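Local coordinates for protein pyruvate kinase 1 (Trypanosoma brucei brucei, PDB 4KCT) that catalyses the phosphoryl transfer from phosphoenolpyruvate to ADP that yields pyruvate and ATP, and has an intrinsic oxaloacetate decarboxylase activity, at residues A49-S54 with Q62-N67; I142-D145 with T150-V153; L300-M303 with P309-A312; K456-G461 with V479-H484. All blocks are in the same frame, centred on the assembly; numbering follows the deposited sequence. Where two conformers were deposited one is given.

Interaction 1 of 4, residues A49-S54 with Q62-N67; sequences ARMNFS and QTTINN. With K (potassium ion), chain D.
Met-51, the residue that meets both Thr-64 and Ile-65, also touches a ring: its CB lies in plane at the edge of Phe-53, whose ring stacks with His-61. The second flat group of the strand end is the guanidinium of Arg-50. Asn-52 CB sits over one of its faces, displaced toward the rim at 3.9 Å above the plane, and water 2 lies at its edge, while NE forms a salt bridge with Asp-84. Across the contact, Met-51 carries CG opposite its carbonyl carbon (chi1 -52°) and runs on extended, which brings Met-51 SD to Ile-65 CG1 at 3.6 Å, the two side chains crossing at about a right angle; the bend at chi3 lays CE beside Ile-65 CD1. Met-51 CG passes alongside Thr-64 CG2 at 4.0 Å, pointing the other way, while Thr-64 OG1 bonds with Gln-33. At the strand's C-terminal end Asn-52 OD1 binds potassium at 2.7 Å and accepts the backbone N-H of Ser-54, N to OD1 3.0 Å, an Asx turn; the donor stands 51° out of the carbonyl plane. That turn brings Ser-54 OG to the same potassium at 2.8 Å, and Asp-84, Thr-85 and two waters complete its shell. The whole is a beta-alpha unit of the TIM barrel, with a helix packed outside and a potassium site at the C-terminal end of the strand.

Interaction 2 of 4, residues I142-D145 with T150-V153; sequences IYVD and TLRV
Tyr-143 and Thr-150 lie side by side and point the same way on one face of an antiparallel hairpin. The methyl of the threonine reaches the ring obliquely, with Thr-150 CG2 at 3.6 Å from Tyr-143 CD2. A chi1 of 77° at Thr-150 turns CG2 opposite the carbonyl carbon and toward the tyrosine, while OG1 bonds with Asn-167. This is a non-hydrogen-bonded pair; the next, Ile-142 with Leu-151, is hydrogen-bonded by both backbones. Leu-151 N gives to Ile-142 O at 2.9 Å, nearly straight (170°), and Ile-142 N to Leu-151 O, also at 2.9 Å but more bent. On the other face the aliphatic groups cross at a slant instead of running alongside. Ile-142 CD1 meets Val-153 CG2 at 4.0 Å, and Val-144 CG2 meets Leu-151 CD1 at the same 4.0 Å, so each member of the central pair also has a diagonal neighbour. The strand directions differ by 158°, close to antiparallel with a modest twist. The hairpin belongs to the small beta domain that pyruvate kinases insert in their barrel. Strand 177-179 flanks it beside 142-144, where Ile-178 touches Ile-142 and Val-144, and strand 161-166 flanks 150-153, where Cys-164 and Val-166 touch Leu-151.

Interaction 3 of 4, residues L300-M303 with P309-A312; sequences LESM and PTRA
Pro-309 packs beside Met-303 and Leu-300, pointing the same way as both. Met-303 SD comes to 3.6 Å from Pro-309 CD, and Leu-300 CD2 to 3.7 Å from Pro-309 CB. Met-303 carries CG opposite its carbonyl carbon (chi1 -68°), which runs the chain along the pyrrolidine ring. A mixed contact is added by Ser-302 OG, 3.5 Å from Thr-310 CG2. In the next shell, Tyr-346 of helix 340-356 packs on both Met-303 and Pro-309, Val-343 and Met-347 pack on Leu-300, and the 3-10 turn is held by Met-303 N bonding to Leu-300 O at 2.9 Å. Glu-313 ties the two segments polarly: its OE1 is hydrogen-bonded both to Ser-302 OG and to Thr-310 N. Thr-310 is the N-cap of helix 311-323 and its own side chain caps a backbone N of the first turn, a pattern consistent with a capping box. The helix start faces a second subunit, where Arg-311 forms a salt bridge with Asp-146 and bonds with the carbonyl oxygens of Arg-263 and Gly-264, all three of that subunit. No hydrogen bond joins the two segments directly, so their apposition rests on apolar packing and on one carboxylate shared between a hydroxyl of the 3-10 turn and a helix start.

Interaction 4 of 4, residues K456-G461 with V479-H484; sequences KRVKLG and VVHADH. With FDP (2,6-di-O-phosphono-beta-D-fructofuranose), chain F.
Val-458 of helix 455-467 packs on Val-479 and His-481 of strand 476-481, a helix-on-sheet contact in the C-terminal alpha/beta domain, beside the bound fructose 2,6-bisphosphate. The tight part is small, 92 Å² in all. Val-458 CG2 approaches the His-481 ring obliquely, 3.7 Å from NE2, the side chains crossing at about a right angle, and stands 4.2 Å from Val-479 CG1. On the solvent side Lys-456 and Lys-459 are exposed, as is His-484 past the strand, where it meets His-484 of a third subunit. Arg-457 points toward the strand but makes no contact with it; its guanidinium binds the ligand. It presents an edge to the 2-phosphate, with P1 in its plane, in a two-pronged grip: Arg-457 NH1 bonds O2P at 2.8 Å and NH2 bonds O1P at 3.0 Å, while NE forms a salt bridge with Asp-451. Just past the strand, Ala-482 N hydrogen-bonds the sugar hydroxyl O3 at 3.0 Å. Helix and strand end thus both supply residues to this pocket, in this family the effector site. The imidazole is fixed at both nitrogens: NE2 bonds with Arg-494, and His-481 ND1 gives to Ala-482 O at 2.7 Å, the acceptor only 1° out of the ring plane.

Overall arrangement
Interactions 1, 2 and 3 lie in the catalytic half of the chain, around the pyruvate site without touching one another. Among the touching side chains, Met-51 lies about 12 Å, Tyr-143 about 13 Å and Leu-300 about 14 Å from bound pyruvate. Interaction 1 supplies potassium ligands, interaction 2 belongs to the beta domain inserted in the barrel, and interaction 3 carries Arg-311, which reaches Arg-263 and Gly-264, pyruvate-pocket residues of a second subunit. Interaction 4 belongs to the effector domain instead, its centre about 35 Å from that of interaction 1 and about 58 Å from that of interaction 2, so any influence between effector and active site must travel through the fold or assembly.

Interaction 1 of 4, residues A49-S54 with Q62-N67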
loop_
_atom_site.group_PDB
_atom_site.type_symbol
_atom_site.label_atom_id
_atom_site.label_comp_id
_atom_site.label_asym_id
_atom_site.label_seq_id
_atom_site.Cartn_x
_atom_site.Cartn_y
_atom_site.Cartn_z
ATOM N N ALA A 49 -23.713 24.043 23.854
ATOM C CA ALA A 49 -23.414 25.094 24.808
ATOM C C ALA A 49 -22.754 24.508 26.061
ATOM O O ALA A 49 -23.287 23.585 26.688
ATOM C CB ALA A 49 -24.693 25.853 25.181
ATOM N N ARG A 50 -21.549 24.962 26.341
ATOM C CA ARG A 50 -20.792 24.476 27.495
ATOM C C ARG A 50 -20.968 25.434 28.684
ATOM O O ARG A 50 -20.841 26.658 28.539
ATOM C CB ARG A 50 -19.327 24.356 27.149
ATOM C CG ARG A 50 -18.409 23.979 28.328
ATOM C CD ARG A 50 -16.944 24.024 27.881
ATOM N NE ARG A 50 -15.984 23.753 28.960
ATOM C CZ ARG A 50 -15.181 24.674 29.480
ATOM N NH1 ARG A 50 -15.233 25.949 29.042
ATOM N NH2 ARG A 50 -14.349 24.340 30.454
ATOM N N MET A 51 -21.408 24.880 29.811
ATOM C CA MET A 51 -21.424 25.598 31.071
ATOM C C MET A 51 -20.206 25.179 31.888
ATOM O O MET A 51 -20.045 23.999 32.223
ATOM C CB MET A 51 -22.699 25.264 31.856
ATOM C CG MET A 51 -24.002 25.453 31.062
ATOM S SD MET A 51 -25.440 24.978 32.026
ATOM C CE MET A 51 -25.192 23.204 32.239
ATOM N N ASN A 52 -19.364 26.148 32.222
ATOM C CA ASN A 52 -18.179 25.886 32.991
ATOM C C ASN A 52 -18.468 26.056 34.458
ATOM O O ASN A 52 -18.544 27.187 34.957
ATOM C CB ASN A 52 -17.059 26.844 32.592
ATOM C CG ASN A 52 -15.743 26.524 33.299
ATOM O OD1 ASN A 52 -15.651 25.563 34.084
ATOM N ND2 ASN A 52 -14.732 27.328 33.037
ATOM N N PHE A 53 -18.700 24.940 35.144
ATOM C CA PHE A 53 -19.077 24.986 36.561
ATOM C C PHE A 53 -17.886 25.213 37.471
ATOM O O PHE A 53 -18.041 25.228 38.688
ATOM C CB PHE A 53 -19.815 23.701 36.989
ATOM C CG PHE A 53 -21.292 23.746 36.760
ATOM C CD1 PHE A 53 -21.809 24.040 35.505
ATOM C CD2 PHE A 53 -22.180 23.512 37.813
ATOM C CE1 PHE A 53 -23.174 24.061 35.292
ATOM C CE2 PHE A 53 -23.542 23.531 37.606
ATOM C CZ PHE A 53 -24.044 23.848 36.355
ATOM N N SER A 54 -16.706 25.452 36.901
ATOM C CA SER A 54 -15.627 26.032 37.705
ATOM C C SER A 54 -16.004 27.407 38.267
ATOM O O SER A 54 -15.507 27.794 39.312
ATOM C CB SER A 54 -14.328 26.133 36.911
ATOM O OG SER A 54 -13.787 24.854 36.691
ATOM N N GLN A 62 -28.523 28.030 35.692
ATOM C CA GLN A 62 -29.927 27.827 35.364
ATOM C C GLN A 62 -30.382 28.814 34.284
ATOM O O GLN A 62 -31.154 28.457 33.389
ATOM C CB GLN A 62 -30.827 27.978 36.608
ATOM C CG GLN A 62 -32.304 27.692 36.302
ATOM C CD GLN A 62 -32.570 26.220 36.058
ATOM O OE1 GLN A 62 -32.325 25.393 36.928
ATOM N NE2 GLN A 62 -32.982 25.874 34.829
ATOM N N THR A 63 -29.964 30.068 34.417
ATOM C CA THR A 63 -30.249 31.088 33.397
ATOM C C THR A 63 -29.731 30.649 32.011
ATOM O O THR A 63 -30.429 30.792 30.997
ATOM C CB THR A 63 -29.664 32.461 33.808
ATOM O OG1 THR A 63 -30.268 32.874 35.042
ATOM C CG2 THR A 63 -29.936 33.531 32.753
ATOM N N THR A 64 -28.507 30.128 31.973
ATOM C CA THR A 64 -27.939 29.624 30.721
ATOM C C THR A 64 -28.804 28.513 30.141
ATOM O O THR A 64 -29.206 28.569 28.993
ATOM C CB THR A 64 -26.493 29.104 30.919
ATOM O OG1 THR A 64 -25.668 30.173 31.418
ATOM C CG2 THR A 64 -25.896 28.566 29.536
ATOM N N ILE A 65 -29.143 27.536 30.969
ATOM C CA ILE A 65 -30.000 26.456 30.542
ATOM C C ILE A 65 -31.320 26.979 29.970
ATOM O O ILE A 65 -31.707 26.631 28.820
ATOM C CB ILE A 65 -30.265 25.461 31.690
ATOM C CG1 ILE A 65 -28.996 24.647 31.961
ATOM C CG2 ILE A 65 -31.440 24.522 31.334
ATOM C CD1 ILE A 65 -29.070 23.815 33.221
ATOM N N ASN A 66 -31.988 27.860 30.719
ATOM C CA ASN A 66 -33.277 28.376 30.266
ATOM C C ASN A 66 -33.144 29.167 28.979
ATOM O O ASN A 66 -34.003 29.074 28.077
ATOM C CB ASN A 66 -33.938 29.245 31.350
ATOM C CG ASN A 66 -34.323 28.442 32.580
ATOM O OD1 ASN A 66 -34.324 27.212 32.558
ATOM N ND2 ASN A 66 -34.569 29.134 33.677
ATOM N N ASN A 67 -32.112 29.999 28.912
ATOM C CA ASN A 67 -31.921 30.847 27.746
ATOM C C ASN A 67 -31.543 30.042 26.502
ATOM O O ASN A 67 -31.973 30.377 25.385
ATOM C CB ASN A 67 -30.892 31.968 28.027
ATOM C CG ASN A 67 -31.443 33.035 28.967
ATOM O OD1 ASN A 67 -32.556 32.918 29.414
ATOM N ND2 ASN A 67 -30.629 34.025 29.324
HETATM K K K D . -14.358 23.186 34.493
HETATM O O HOH W 1 -12.172 22.369 35.665
HETATM O O HOH W 2 -12.227 24.017 32.713
#

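Interaction 2 of 4, residues I142-D145 with T150-V153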
loop_
_atom_site.group_PDB
_atom_site.type_symbol
_atom_site.label_atom_id
_atom_site.label_comp_id
_atom_site.label_asym_id
_atom_site.label_seq_id
_atom_site.Cartn_x
_atom_site.Cartn_y
_atom_site.Cartn_z
ATOM N N ILE A 142 7.450 20.903 41.232
ATOM C CA ILE A 142 6.128 21.315 41.605
ATOM C C ILE A 142 5.833 22.611 40.894
ATOM O O ILE A 142 6.638 23.526 40.927
ATOM C CB ILE A 142 6.029 21.530 43.130
ATOM C CG1 ILE A 142 6.245 20.201 43.863
ATOM C CG2 ILE A 142 4.689 22.150 43.490
ATOM C CD1 ILE A 142 6.470 20.348 45.370
ATOM N N TYR A 143 4.687 22.679 40.231
ATOM C CA TYR A 143 4.291 23.875 39.525
ATOM C C TYR A 143 3.272 24.608 40.371
ATOM O O TYR A 143 2.338 23.992 40.903
ATOM C CB TYR A 143 3.654 23.506 38.177
ATOM C CG TYR A 143 4.634 22.947 37.149
ATOM C CD1 TYR A 143 4.174 22.410 35.933
ATOM C CD2 TYR A 143 6.019 22.994 37.366
ATOM C CE1 TYR A 143 5.064 21.887 34.990
ATOM C CE2 TYR A 143 6.910 22.425 36.450
ATOM C CZ TYR A 143 6.432 21.920 35.243
ATOM O OH TYR A 143 7.320 21.387 34.319
ATOM N N VAL A 144 3.361 25.928 40.390
ATOM C CA VAL A 144 2.440 26.720 41.173
ATOM C C VAL A 144 1.801 27.798 40.298
ATOM O O VAL A 144 2.458 28.365 39.424
ATOM C CB VAL A 144 3.153 27.356 42.389
ATOM C CG1 VAL A 144 2.140 27.859 43.401
ATOM C CG2 VAL A 144 4.114 26.343 43.031
ATOM N N ASP A 145 0.495 28.002 40.480
ATOM C CA ASP A 145 -0.222 29.076 39.837
ATOM C C ASP A 145 -0.336 28.828 38.340
ATOM O O ASP A 145 0.291 29.517 37.529
ATOM C CB ASP A 145 0.441 30.424 40.123
ATOM C CG ASP A 145 -0.542 31.563 40.092
ATOM O OD1 ASP A 145 -1.736 31.313 39.814
ATOM O OD2 ASP A 145 -0.136 32.701 40.363
ATOM N N THR A 150 7.783 27.635 38.989
ATOM C CA THR A 150 8.184 26.259 39.142
ATOM C C THR A 150 9.228 26.094 40.239
ATOM O O THR A 150 10.088 26.954 40.438
ATOM C CB THR A 150 8.691 25.644 37.820
ATOM O OG1 THR A 150 10.001 26.105 37.572
ATOM C CG2 THR A 150 7.795 26.042 36.645
ATOM N N LEU A 151 9.057 25.043 41.025
ATOM C CA LEU A 151 9.998 24.677 42.073
ATOM C C LEU A 151 10.623 23.355 41.701
ATOM O O LEU A 151 9.929 22.446 41.235
ATOM C CB LEU A 151 9.257 24.513 43.414
ATOM C CG LEU A 151 8.279 25.633 43.784
ATOM C CD1 LEU A 151 7.379 25.193 44.941
ATOM C CD2 LEU A 151 9.049 26.857 44.177
ATOM N N ARG A 152 11.918 23.220 41.964
ATOM C CA ARG A 152 12.576 21.929 41.907
ATOM C C ARG A 152 12.697 21.381 43.304
ATOM O O ARG A 152 13.164 22.075 44.206
ATOM C CB ARG A 152 13.976 22.068 41.299
ATOM C CG ARG A 152 14.759 20.756 41.276
ATOM C CD ARG A 152 16.072 20.901 40.507
ATOM N NE ARG A 152 16.740 22.168 40.801
ATOM C CZ ARG A 152 17.636 22.340 41.768
ATOM N NH1 ARG A 152 18.163 23.538 41.982
ATOM N NH2 ARG A 152 18.009 21.314 42.518
ATOM N N VAL A 153 12.290 20.135 43.495
ATOM C CA VAL A 153 12.378 19.526 44.812
ATOM C C VAL A 153 13.832 19.129 45.070
ATOM O O VAL A 153 14.419 18.385 44.288
ATOM C CB VAL A 153 11.511 18.261 44.906
ATOM C CG1 VAL A 153 11.718 17.582 46.258
ATOM C CG2 VAL A 153 10.034 18.602 44.679
#

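Interaction 3 of 4, residues L300-M303 with P309-A312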
loop_
_atom_site.group_PDB
_atom_site.type_symbol
_atom_site.label_atom_id
_atom_site.label_comp_id
_atom_site.label_asym_id
_atom_site.label_seq_id
_atom_site.Cartn_x
_atom_site.Cartn_y
_atom_site.Cartn_z
ATOM N N LEU A 300 -8.662 29.819 19.305
ATOM C CA LEU A 300 -8.746 31.112 18.632
ATOM C C LEU A 300 -8.621 32.233 19.676
ATOM O O LEU A 300 -9.264 33.274 19.562
ATOM C CB LEU A 300 -10.088 31.241 17.869
ATOM C CG LEU A 300 -10.225 30.365 16.598
ATOM C CD1 LEU A 300 -11.660 30.444 16.064
ATOM C CD2 LEU A 300 -9.236 30.820 15.515
ATOM N N GLU A 301 -7.694 32.043 20.603
ATOM C CA GLU A 301 -7.606 32.832 21.825
ATOM C C GLU A 301 -7.563 34.357 21.560
ATOM O O GLU A 301 -8.211 35.141 22.247
ATOM C CB GLU A 301 -6.363 32.397 22.610
ATOM C CG GLU A 301 -6.231 33.026 23.985
ATOM C CD GLU A 301 -7.372 32.658 24.906
ATOM O OE1 GLU A 301 -7.551 33.357 25.926
ATOM O OE2 GLU A 301 -8.062 31.653 24.644
ATOM N N SER A 302 -6.744 34.770 20.611
ATOM C CA SER A 302 -6.515 36.203 20.419
ATOM C C SER A 302 -7.815 36.899 19.988
ATOM O O SER A 302 -7.945 38.126 20.116
ATOM C CB SER A 302 -5.442 36.435 19.375
ATOM O OG SER A 302 -5.927 36.115 18.074
ATOM N N MET A 303 -8.783 36.124 19.484
ATOM C CA MET A 303 -10.102 36.715 19.143
ATOM C C MET A 303 -10.967 37.033 20.366
ATOM O O MET A 303 -12.059 37.584 20.227
ATOM C CB MET A 303 -10.890 35.852 18.143
ATOM C CG MET A 303 -10.278 35.809 16.748
ATOM S SD MET A 303 -11.441 35.291 15.451
ATOM C CE MET A 303 -12.526 36.707 15.374
ATOM N N PRO A 309 -8.217 36.271 13.832
ATOM C CA PRO A 309 -7.327 35.373 14.580
ATOM C C PRO A 309 -5.881 35.511 14.065
ATOM O O PRO A 309 -5.655 36.122 13.019
ATOM C CB PRO A 309 -7.883 33.984 14.227
ATOM C CG PRO A 309 -8.378 34.165 12.818
ATOM C CD PRO A 309 -9.013 35.540 12.822
ATOM N N THR A 310 -4.916 34.984 14.804
ATOM C CA THR A 310 -3.534 34.973 14.315
ATOM C C THR A 310 -3.377 33.808 13.331
ATOM O O THR A 310 -4.243 32.938 13.238
ATOM C CB THR A 310 -2.518 34.766 15.456
ATOM O OG1 THR A 310 -2.662 33.428 15.972
ATOM C CG2 THR A 310 -2.758 35.794 16.613
ATOM N N ARG A 311 -2.250 33.765 12.632
ATOM C CA ARG A 311 -2.041 32.708 11.645
ATOM C C ARG A 311 -1.919 31.340 12.333
ATOM O O ARG A 311 -2.354 30.323 11.782
ATOM C CB ARG A 311 -0.805 33.004 10.783
ATOM C CG ARG A 311 -0.814 34.379 10.144
ATOM C CD ARG A 311 -2.041 34.585 9.246
ATOM N NE ARG A 311 -2.037 35.916 8.583
ATOM C CZ ARG A 311 -2.541 37.025 9.126
ATOM N NH1 ARG A 311 -2.970 37.010 10.397
ATOM N NH2 ARG A 311 -2.462 38.191 8.476
ATOM N N ALA A 312 -1.337 31.321 13.525
ATOM C CA ALA A 312 -1.165 30.049 14.291
ATOM C C ALA A 312 -2.519 29.512 14.701
ATOM O O ALA A 312 -2.732 28.304 14.736
ATOM C CB ALA A 312 -0.321 30.289 15.550
#

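Interaction 4 of 4, residues K456-G461 with V479-H484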
loop_
_atom_site.group_PDB
_atom_site.type_symbol
_atom_site.label_atom_id
_atom_site.label_comp_id
_atom_site.label_asym_id
_atom_site.label_seq_id
_atom_site.Cartn_x
_atom_site.Cartn_y
_atom_site.Cartn_z
ATOM N N LYS A 456 -42.572 5.934 7.577
ATOM C CA LYS A 456 -42.829 7.316 7.986
ATOM C C LYS A 456 -41.517 8.020 8.319
ATOM O O LYS A 456 -41.305 9.178 7.958
ATOM C CB LYS A 456 -43.775 7.369 9.196
ATOM C CG LYS A 456 -45.212 6.986 8.855
ATOM C CD LYS A 456 -46.033 6.746 10.112
ATOM C CE LYS A 456 -47.475 6.431 9.768
ATOM N NZ LYS A 456 -48.296 6.513 11.002
ATOM N N ARG A 457 -40.653 7.332 9.048
ATOM C CA ARG A 457 -39.381 7.917 9.384
ATOM C C ARG A 457 -38.500 8.147 8.180
ATOM O O ARG A 457 -37.821 9.168 8.091
ATOM C CB ARG A 457 -38.667 7.105 10.468
ATOM C CG ARG A 457 -39.241 7.383 11.846
ATOM C CD ARG A 457 -38.690 6.422 12.874
ATOM N NE ARG A 457 -39.068 5.042 12.599
ATOM C CZ ARG A 457 -38.475 3.999 13.169
ATOM N NH1 ARG A 457 -37.401 4.194 13.945
ATOM N NH2 ARG A 457 -38.928 2.760 12.953
ATOM N N VAL A 458 -38.501 7.205 7.238
ATOM C CA VAL A 458 -37.694 7.387 6.040
ATOM C C VAL A 458 -38.196 8.555 5.227
ATOM O O VAL A 458 -37.408 9.355 4.737
ATOM C CB VAL A 458 -37.619 6.106 5.180
ATOM C CG1 VAL A 458 -37.033 6.415 3.803
ATOM C CG2 VAL A 458 -36.777 5.042 5.894
ATOM N N LYS A 459 -39.511 8.641 5.064
ATOM C CA LYS A 459 -40.112 9.796 4.405
ATOM C C LYS A 459 -39.720 11.123 5.068
ATOM O O LYS A 459 -39.354 12.071 4.383
ATOM C CB LYS A 459 -41.640 9.653 4.324
ATOM C CG LYS A 459 -42.355 10.827 3.649
ATOM C CD LYS A 459 -43.801 10.459 3.310
ATOM C CE LYS A 459 -44.671 11.695 3.102
ATOM N NZ LYS A 459 -43.942 12.800 2.409
ATOM N N LEU A 460 -39.783 11.185 6.397
ATOM C CA LEU A 460 -39.418 12.405 7.114
ATOM C C LEU A 460 -37.977 12.787 6.790
ATOM O O LEU A 460 -37.671 13.957 6.462
ATOM C CB LEU A 460 -39.579 12.191 8.629
ATOM C CG LEU A 460 -39.387 13.381 9.578
ATOM C CD1 LEU A 460 -40.460 14.448 9.340
ATOM C CD2 LEU A 460 -39.442 12.884 11.028
ATOM N N GLY A 461 -37.090 11.786 6.839
ATOM C CA GLY A 461 -35.675 11.992 6.552
ATOM C C GLY A 461 -35.404 12.458 5.136
ATOM O O GLY A 461 -34.584 13.358 4.915
ATOM N N VAL A 479 -29.456 4.651 2.678
ATOM C CA VAL A 479 -30.446 4.620 3.769
ATOM C C VAL A 479 -30.213 3.364 4.605
ATOM O O VAL A 479 -30.259 2.252 4.088
ATOM C CB VAL A 479 -31.875 4.579 3.223
ATOM C CG1 VAL A 479 -32.902 4.531 4.361
ATOM C CG2 VAL A 479 -32.119 5.766 2.297
ATOM N N VAL A 480 -30.031 3.553 5.904
ATOM C CA VAL A 480 -29.637 2.466 6.791
ATOM C C VAL A 480 -30.680 2.351 7.914
ATOM O O VAL A 480 -30.961 3.335 8.620
ATOM C CB VAL A 480 -28.258 2.749 7.422
ATOM C CG1 VAL A 480 -27.911 1.683 8.483
ATOM C CG2 VAL A 480 -27.168 2.831 6.325
ATOM N N HIS A 481 -31.244 1.157 8.077
ATOM C CA HIS A 481 -32.094 0.835 9.242
ATOM C C HIS A 481 -32.277 -0.662 9.288
ATOM O O HIS A 481 -31.525 -1.387 8.636
ATOM C CB HIS A 481 -33.452 1.568 9.186
ATOM C CG HIS A 481 -34.201 1.400 7.874
ATOM N ND1 HIS A 481 -34.887 0.258 7.553
ATOM C CD2 HIS A 481 -34.448 2.308 6.843
ATOM C CE1 HIS A 481 -35.489 0.425 6.345
ATOM N NE2 HIS A 481 -35.254 1.680 5.927
ATOM N N ALA A 482 -33.266 -1.162 10.040
ATOM C CA ALA A 482 -33.478 -2.634 10.058
ATOM C C ALA A 482 -34.528 -3.047 9.024
ATOM O O ALA A 482 -35.274 -2.196 8.511
ATOM C CB ALA A 482 -33.867 -3.118 11.438
ATOM N N ASP A 483 -34.494 -4.314 8.619
ATOM C CA ASP A 483 -35.558 -4.849 7.781
ATOM C C ASP A 483 -36.793 -5.055 8.653
ATOM O O ASP A 483 -36.865 -4.540 9.788
ATOM C CB ASP A 483 -35.124 -6.145 7.067
ATOM C CG ASP A 483 -34.865 -7.306 8.044
ATOM O OD1 ASP A 483 -35.357 -7.249 9.200
ATOM O OD2 ASP A 483 -34.140 -8.259 7.663
ATOM N N HIS A 484 -37.827 -5.652 8.093
ATOM C CA HIS A 484 -39.112 -5.659 8.789
ATOM C C HIS A 484 -39.170 -6.513 10.023
ATOM O O HIS A 484 -40.019 -6.305 10.859
ATOM C CB HIS A 484 -40.270 -5.944 7.847
ATOM C CG HIS A 484 -40.595 -4.782 6.927
ATOM N ND1 HIS A 484 -41.566 -4.843 5.977
ATOM C CD2 HIS A 484 -39.999 -3.512 6.800
ATOM C CE1 HIS A 484 -41.574 -3.688 5.263
ATOM N NE2 HIS A 484 -40.619 -2.875 5.767
HETATM P P1 FDP F . -36.543 0.677 15.020
HETATM O O1P FDP F . -36.886 0.685 13.546
HETATM O O2P FDP F . -36.833 2.003 15.676
HETATM O O3P FDP F . -37.025 -0.545 15.786
HETATM O O1 FDP F . -34.894 -2.126 16.054
HETATM C C1 FDP F . -34.610 -1.808 14.689
HETATM C C2 FDP F . -33.997 -0.414 14.631
HETATM O O2 FDP F . -34.911 0.614 15.104
HETATM C C3 FDP F . -33.483 -0.050 13.241
HETATM O O3 FDP F . -34.544 0.284 12.350
HETATM C C4 FDP F . -32.633 1.166 13.571
HETATM O O4 FDP F . -31.728 1.528 12.514
HETATM C C5 FDP F . -31.906 0.679 14.815
HETATM O O5 FDP F . -32.790 -0.335 15.420
HETATM C C6 FDP F . -31.652 1.828 15.782
HETATM O O6 FDP F . -30.710 1.378 16.759
HETATM P P2 FDP F . -29.986 2.469 17.713
HETATM O O4P FDP F . -29.110 3.302 16.761
HETATM O O5P FDP F . -31.129 3.224 18.315
HETATM O O6P FDP F . -29.179 1.640 18.681
#